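2-oxoglutarate dehydrogenase E3 component (Thermus thermophilus, PDB 2YQU) probably reoxidises the dihydrolipoyl groups of 2-oxo acid dehydrogenase complexes, passing their electrons through a redox-active disulfide and a bound FAD to NAD(+). Local coordinates at residues A140-P145 with V258-R263; G282-D287 with G301-G306. All coordinates share one frame; numbering follows the deposited sequence.

Contact 1 of 2, residues A140-P145 with V258-R263; sequences APLIPP and VAVGRR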
loop_
_atom_site.group_PDB
_atom_site.type_symbol
_atom_site.label_atom_id
_atom_site.label_comp_id
_atom_site.label_asym_id
_atom_site.label_seq_id
_atom_site.Cartn_x
_atom_site.Cartn_y
_atom_site.Cartn_z
ATOM N N ALA A 140 -1.163 6.331 29.848
ATOM C CA ALA A 140 -0.776 5.108 30.542
ATOM C C ALA A 140 -1.944 4.136 30.494
ATOM O O ALA A 140 -3.084 4.554 30.317
ATOM C CB ALA A 140 -0.409 5.425 31.986
ATOM N N PRO A 141 -1.693 2.838 30.640
ATOM C CA PRO A 141 -2.798 1.880 30.707
ATOM C C PRO A 141 -3.815 2.244 31.789
ATOM O O PRO A 141 -3.428 2.627 32.892
ATOM C CB PRO A 141 -2.096 0.569 31.048
ATOM C CG PRO A 141 -0.756 0.726 30.476
ATOM C CD PRO A 141 -0.386 2.164 30.724
ATOM N N LEU A 142 -5.093 2.150 31.442
ATOM C CA LEU A 142 -6.189 2.320 32.386
ATOM C C LEU A 142 -6.345 1.014 33.140
ATOM O O LEU A 142 -6.598 -0.029 32.539
ATOM C CB LEU A 142 -7.491 2.652 31.659
ATOM C CG LEU A 142 -8.738 2.881 32.531
ATOM C CD1 LEU A 142 -8.692 4.251 33.181
ATOM C CD2 LEU A 142 -10.014 2.734 31.712
ATOM N N ILE A 143 -6.172 1.073 34.448
ATOM C CA ILE A 143 -6.333 -0.097 35.290
ATOM C C ILE A 143 -7.483 0.182 36.252
ATOM O O ILE A 143 -7.289 0.839 37.284
ATOM C CB ILE A 143 -5.035 -0.410 36.050
ATOM C CG1 ILE A 143 -3.883 -0.641 35.059
ATOM C CG2 ILE A 143 -5.237 -1.642 36.952
ATOM C CD1 ILE A 143 -2.574 -1.022 35.713
ATOM N N PRO A 144 -8.683 -0.299 35.928
ATOM C CA PRO A 144 -9.817 -0.151 36.846
ATOM C C PRO A 144 -9.523 -0.817 38.192
ATOM O O PRO A 144 -8.746 -1.772 38.237
ATOM C CB PRO A 144 -10.961 -0.865 36.122
ATOM C CG PRO A 144 -10.547 -0.868 34.675
ATOM C CD PRO A 144 -9.067 -1.006 34.691
ATOM N N PRO A 145 -10.121 -0.326 39.275
ATOM C CA PRO A 145 -9.827 -0.864 40.612
ATOM C C PRO A 145 -10.138 -2.357 40.774
ATOM O O PRO A 145 -9.516 -3.003 41.614
ATOM C CB PRO A 145 -10.702 -0.012 41.543
ATOM C CG PRO A 145 -11.067 1.183 40.759
ATOM C CD PRO A 145 -11.112 0.765 39.320
ATOM N N VAL A 258 -5.196 -6.833 30.447
ATOM C CA VAL A 258 -6.142 -5.777 30.758
ATOM C C VAL A 258 -5.850 -4.618 29.804
ATOM O O VAL A 258 -4.862 -3.918 29.969
ATOM C CB VAL A 258 -6.011 -5.348 32.235
ATOM C CG1 VAL A 258 -6.980 -4.207 32.566
ATOM C CG2 VAL A 258 -6.258 -6.554 33.143
ATOM N N ALA A 259 -6.706 -4.454 28.798
ATOM C CA ALA A 259 -6.547 -3.453 27.739
ATOM C C ALA A 259 -7.883 -2.750 27.498
ATOM O O ALA A 259 -8.439 -2.797 26.408
ATOM C CB ALA A 259 -6.067 -4.125 26.454
ATOM N N VAL A 260 -8.387 -2.092 28.539
ATOM C CA VAL A 260 -9.685 -1.412 28.489
ATOM C C VAL A 260 -9.580 0.082 28.163
ATOM O O VAL A 260 -10.575 0.814 28.243
ATOM C CB VAL A 260 -10.438 -1.577 29.819
ATOM C CG1 VAL A 260 -10.728 -3.049 30.064
ATOM C CG2 VAL A 260 -9.628 -0.981 30.983
ATOM N N GLY A 261 -8.381 0.528 27.810
ATOM C CA GLY A 261 -8.162 1.905 27.406
ATOM C C GLY A 261 -6.868 2.454 27.942
ATOM O O GLY A 261 -6.128 1.764 28.630
ATOM N N ARG A 262 -6.588 3.704 27.594
ATOM C CA ARG A 262 -5.470 4.434 28.161
ATOM C C ARG A 262 -5.939 5.804 28.620
ATOM O O ARG A 262 -6.852 6.391 28.050
ATOM C CB ARG A 262 -4.338 4.564 27.136
ATOM C CG ARG A 262 -3.697 3.237 26.767
ATOM C CD ARG A 262 -2.627 3.362 25.691
ATOM N NE ARG A 262 -1.494 4.175 26.144
ATOM C CZ ARG A 262 -0.473 3.721 26.854
ATOM N NH1 ARG A 262 -0.404 2.453 27.216
ATOM N NH2 ARG A 262 0.503 4.550 27.207
ATOM N N ARG A 263 -5.305 6.295 29.674
ATOM C CA ARG A 263 -5.698 7.533 30.320
ATOM C C ARG A 263 -4.570 8.542 30.187
ATOM O O ARG A 263 -3.412 8.197 30.368
ATOM C CB ARG A 263 -5.983 7.264 31.799
ATOM C CG ARG A 263 -6.620 8.422 32.535
ATOM C CD ARG A 263 -7.128 8.079 33.930
ATOM N NE ARG A 263 -8.251 8.936 34.304
ATOM C CZ ARG A 263 -8.162 10.080 34.983
ATOM N NH1 ARG A 263 -9.275 10.770 35.250
ATOM N NH2 ARG A 263 -6.983 10.541 35.397
HETATM O O HOH W 1 -5.923 -1.227 30.196
#
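Arg262 lays its side chain along Ala140 and Pro141. Its CG stands anti to its carbonyl carbon (chi1 -66°) and the chain bends at chi3, which brings the guanidinium back over the opposing backbone: Ala140 C lies beneath the centre of one face, 3.9 Å from the plane. Arg262 NH1 runs beside the proline ring, 3.5 Å from Pro141 CD, while NE is hydrogen-bonded to Ser139 OG and the side chain also touches FAD. Leu142 holds CG anti to its backbone N and crosses Val260 at about a right angle, CD2 meeting Val260 CG2 at 3.8 Å. Val260 CG2 also faces the ring of Pro144 tip to tip, 3.8 Å from Pro144 CD. Gly261, predicted to belong to the NAD(+) site, has no room for a CB, which at its backbone angles would jam against Val260 O.

Ala140 and Arg263 form an antiparallel hydrogen-bonded pair, with Arg263 N 2.9 Å from Ala140 O, and Leu142 N reaches Gly261 O at 3.0 Å. One water joins Leu142 O to Val258 O and Val260 N. Short strands like these connect the FAD- and NAD-binding domains in this family, which suits Arg262 touching FAD beside Gly261. Strands 139-141 and 262-264 make a two-stranded antiparallel sheet, and the chain reaches it from strand 255-258, inside the parallel sheet that also holds 169-173, by the turn at 259-261.

Contact 2 of 2, residues G282-D287 with G301-G306; sequences GRIPVD and GDVVRG. With FAD (flavin-adenine dinucleotide), chain D.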
loop_
_atom_site.group_PDB
_atom_site.type_symbol
_atom_site.label_atom_id
_atom_site.label_comp_id
_atom_site.label_asym_id
_atom_site.label_seq_id
_atom_site.Cartn_x
_atom_site.Cartn_y
_atom_site.Cartn_z
ATOM N N GLY A 282 -8.911 13.506 32.661
ATOM C CA GLY A 282 -7.485 13.621 32.893
ATOM C C GLY A 282 -6.749 14.375 31.800
ATOM O O GLY A 282 -5.533 14.523 31.864
ATOM N N ARG A 283 -7.478 14.866 30.806
ATOM C CA ARG A 283 -6.864 15.602 29.699
ATOM C C ARG A 283 -6.535 17.026 30.112
ATOM O O ARG A 283 -7.184 17.577 30.999
ATOM C CB ARG A 283 -7.805 15.659 28.503
ATOM C CG ARG A 283 -8.189 14.325 27.922
ATOM C CD ARG A 283 -9.345 14.424 26.932
ATOM N NE ARG A 283 -10.577 14.880 27.577
ATOM C CZ ARG A 283 -11.766 14.952 26.976
ATOM N NH1 ARG A 283 -11.906 14.598 25.708
ATOM N NH2 ARG A 283 -12.829 15.383 27.651
ATOM N N ILE A 284 -5.526 17.610 29.468
ATOM C CA ILE A 284 -5.244 19.039 29.586
ATOM C C ILE A 284 -6.019 19.733 28.481
ATOM O O ILE A 284 -5.782 19.466 27.292
ATOM C CB ILE A 284 -3.733 19.322 29.431
ATOM C CG1 ILE A 284 -2.936 18.598 30.515
ATOM C CG2 ILE A 284 -3.464 20.836 29.469
ATOM C CD1 ILE A 284 -1.450 18.549 30.270
ATOM N N PRO A 285 -6.972 20.593 28.843
ATOM C CA PRO A 285 -7.723 21.338 27.833
ATOM C C PRO A 285 -6.814 22.233 26.986
ATOM O O PRO A 285 -5.938 22.892 27.515
ATOM C CB PRO A 285 -8.697 22.180 28.665
ATOM C CG PRO A 285 -8.787 21.481 29.971
ATOM C CD PRO A 285 -7.435 20.916 30.206
ATOM N N VAL A 286 -7.014 22.204 25.677
ATOM C CA VAL A 286 -6.300 23.085 24.759
ATOM C C VAL A 286 -7.262 23.684 23.732
ATOM O O VAL A 286 -8.355 23.160 23.507
ATOM C CB VAL A 286 -5.150 22.345 24.033
ATOM C CG1 VAL A 286 -4.057 21.969 25.013
ATOM C CG2 VAL A 286 -5.650 21.103 23.300
ATOM N N ASP A 287 -6.847 24.784 23.115
ATOM C CA ASP A 287 -7.634 25.435 22.071
ATOM C C ASP A 287 -7.223 24.889 20.704
ATOM O O ASP A 287 -6.519 23.887 20.621
ATOM C CB ASP A 287 -7.523 26.973 22.165
ATOM C CG ASP A 287 -6.105 27.490 21.963
ATOM O OD1 ASP A 287 -5.795 28.569 22.514
ATOM O OD2 ASP A 287 -5.243 26.904 21.286
ATOM N N GLY A 301 -0.839 15.393 21.786
ATOM C CA GLY A 301 -0.798 13.952 21.852
ATOM C C GLY A 301 -1.832 13.347 22.772
ATOM O O GLY A 301 -2.910 13.899 22.975
ATOM N N ASP A 302 -1.489 12.188 23.325
ATOM C CA ASP A 302 -2.394 11.428 24.164
ATOM C C ASP A 302 -2.865 12.170 25.415
ATOM O O ASP A 302 -3.851 11.768 26.010
ATOM C CB ASP A 302 -1.742 10.115 24.619
ATOM C CG ASP A 302 -1.696 9.059 23.542
ATOM O OD1 ASP A 302 -1.375 7.894 23.896
ATOM O OD2 ASP A 302 -1.947 9.286 22.342
ATOM N N VAL A 303 -2.148 13.213 25.839
ATOM C CA VAL A 303 -2.539 13.960 27.034
ATOM C C VAL A 303 -3.671 14.978 26.789
ATOM O O VAL A 303 -4.236 15.501 27.733
ATOM C CB VAL A 303 -1.325 14.655 27.713
ATOM C CG1 VAL A 303 -1.011 16.010 27.076
ATOM C CG2 VAL A 303 -1.574 14.807 29.203
ATOM N N VAL A 304 -4.001 15.243 25.528
ATOM C CA VAL A 304 -5.111 16.126 25.182
ATOM C C VAL A 304 -6.171 15.364 24.380
ATOM O O VAL A 304 -5.993 14.195 24.052
ATOM C CB VAL A 304 -4.636 17.392 24.400
ATOM C CG1 VAL A 304 -3.525 18.106 25.166
ATOM C CG2 VAL A 304 -4.175 17.042 23.008
ATOM N N ARG A 305 -7.277 16.038 24.088
ATOM C CA ARG A 305 -8.407 15.432 23.372
ATOM C C ARG A 305 -8.003 14.909 21.997
ATOM O O ARG A 305 -7.021 15.366 21.421
ATOM C CB ARG A 305 -9.561 16.438 23.216
ATOM C CG ARG A 305 -9.413 17.468 22.080
ATOM C CD ARG A 305 -8.364 18.534 22.336
ATOM N NE ARG A 305 -8.172 19.427 21.190
ATOM C CZ ARG A 305 -7.307 19.224 20.202
ATOM N NH1 ARG A 305 -6.543 18.134 20.170
ATOM N NH2 ARG A 305 -7.208 20.118 19.229
ATOM N N GLY A 306 -8.787 13.971 21.471
ATOM C CA GLY A 306 -8.602 13.478 20.118
ATOM C C GLY A 306 -8.052 12.064 20.094
ATOM O O GLY A 306 -7.672 11.534 21.144
HETATM P PA FAD D . 4.016 9.006 24.548
HETATM O O1A FAD D . 3.359 8.167 25.579
HETATM O O2A FAD D . 4.457 8.212 23.311
HETATM O O5B FAD D . 5.248 9.779 25.217
HETATM C C5B FAD D . 5.094 10.375 26.481
HETATM C C4B FAD D . 6.450 10.350 27.153
HETATM O O4B FAD D . 6.429 11.282 28.215
HETATM C C3B FAD D . 6.786 8.992 27.762
HETATM O O3B FAD D . 7.993 8.502 27.222
HETATM C C2B FAD D . 6.926 9.263 29.248
HETATM O O2B FAD D . 7.987 8.532 29.821
HETATM C C1B FAD D . 7.180 10.761 29.289
HETATM N N9A FAD D . 6.745 11.486 30.487
HETATM C C8A FAD D . 5.494 11.530 31.049
HETATM N N7A FAD D . 5.523 12.368 32.102
HETATM C C5A FAD D . 6.777 12.860 32.221
HETATM C C6A FAD D . 7.367 13.748 33.116
HETATM N N6A FAD D . 6.664 14.428 34.019
HETATM N N1A FAD D . 8.694 14.044 32.942
HETATM C C2A FAD D . 9.450 13.505 31.931
HETATM N N3A FAD D . 8.856 12.633 31.043
HETATM C C4A FAD D . 7.550 12.319 31.205
HETATM N N1 FAD D . -0.426 4.402 17.807
HETATM C C2 FAD D . -0.435 4.440 16.429
HETATM O O2 FAD D . -0.637 5.496 15.820
HETATM N N3 FAD D . -0.217 3.288 15.718
HETATM C C4 FAD D . 0.000 2.093 16.366
HETATM O O4 FAD D . 0.383 1.154 15.688
HETATM C C4X FAD D . 0.019 2.035 17.759
HETATM N N5 FAD D . 0.240 0.837 18.420
HETATM C C5X FAD D . 0.255 0.821 19.813
HETATM C C6 FAD D . 0.476 -0.389 20.476
HETATM C C7 FAD D . 0.492 -0.426 21.878
HETATM C C7M FAD D . 0.836 -1.726 22.555
HETATM C C8 FAD D . 0.294 0.742 22.608
HETATM C C8M FAD D . 0.618 0.803 24.079
HETATM C C9 FAD D . 0.070 1.948 21.943
HETATM C C9A FAD D . 0.040 1.993 20.543
HETATM N N10 FAD D . -0.197 3.194 19.869
HETATM C C10 FAD D . -0.201 3.206 18.482
HETATM C "C1'" FAD D . -0.556 4.469 20.588
HETATM C "C2'" FAD D . 0.704 5.333 20.686
HETATM O "O2'" FAD D . 1.729 4.646 21.387
HETATM C "C3'" FAD D . 0.425 6.695 21.313
HETATM O "O3'" FAD D . -0.664 7.310 20.650
HETATM C "C4'" FAD D . 1.637 7.611 21.193
HETATM O "O4'" FAD D . 2.754 7.035 21.824
HETATM C "C5'" FAD D . 1.326 8.997 21.770
HETATM O "O5'" FAD D . 2.477 9.811 21.727
HETATM P P FAD D . 2.709 10.957 22.830
HETATM O O1P FAD D . 3.939 11.729 22.475
HETATM O O2P FAD D . 1.450 11.776 23.049
HETATM O O3P FAD D . 2.974 10.192 24.226
HETATM O O HOH W 2 -10.570 12.759 23.703
HETATM O O HOH W 3 -7.694 18.558 25.611
HETATM O O HOH W 4 -9.193 22.222 20.792
#
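Ile284 and Val303 meet through backbone and side chain together. Ile284 N gives a nearly straight hydrogen bond to Val303 O (3.0 Å, 162° at the hydrogen), and Ile284 CD1 packs on Val303 CG2. Farther along, Val304 CG1 meets Val286 CG1 at 3.9 Å, the two side chains crossing at about a right angle. Arg305, bent at chi2, passes across Val286 so that CG2 of the valine sits over one guanidinium face, 3.7 Å above the plane. Arg283 crosses Arg305 as well, resting its CD 3.8 Å from Arg305 CA.

Waters fill out this shell: one links Ile284 O to Arg305 N, another Val286 O to Arg305 NE, and a third Arg283 NH1 to Gly306 N. Salt bridges outside the pair anchor both arginines, Arg283 to Asp279 and Arg305 to Glu316 of helix 310-326. Val304 N bonds back to Gly301 O, closing a beta turn with Asp302 and Val303 at its corners.

The turn delivers Asp302 to the cofactor. Its backbone N donates to FAD O2P at 3.0 Å, and its OD2 accepts from FAD O3' at 2.9 Å, while OD1 is held by Ser139 OG. An alanine here would probably leave the ribityl O3' and Ser139 OG without their carboxylate partner. Gly301-Asp302 fits the familiar second FAD-binding motif of this family, which sets an aspartate on the ribityl chain. The hydroxyl supplies the proton to the carboxylate and the amide N-H faces a phosphate oxygen, so one residue serves FAD as both acceptor and donor.

Overall arrangement
Along the chain both segments of contact 1 come before those of contact 2, and their centres lie about 17 Å apart. Both belong to the pyridine nucleotide-disulphide oxidoreductase part of the chain. Contact 1 uses the small antiparallel sheet of strands 139-141 and 262-264; contact 2 joins loops on either side of strand 297-299, an outermost strand of the five-stranded parallel sheet that also includes 2-7 and 133-135. The two meet where Arg263 NH1 packs 3.8 Å from Gly282 N. They also converge on FAD: Ser139 bonds both Arg262 of contact 1 and Asp302 of contact 2. Contact 1 thus lies where the chain passes between the FAD and NAD(+) domains, contact 2 at the turn that brings an acidic residue to the ribityl chain.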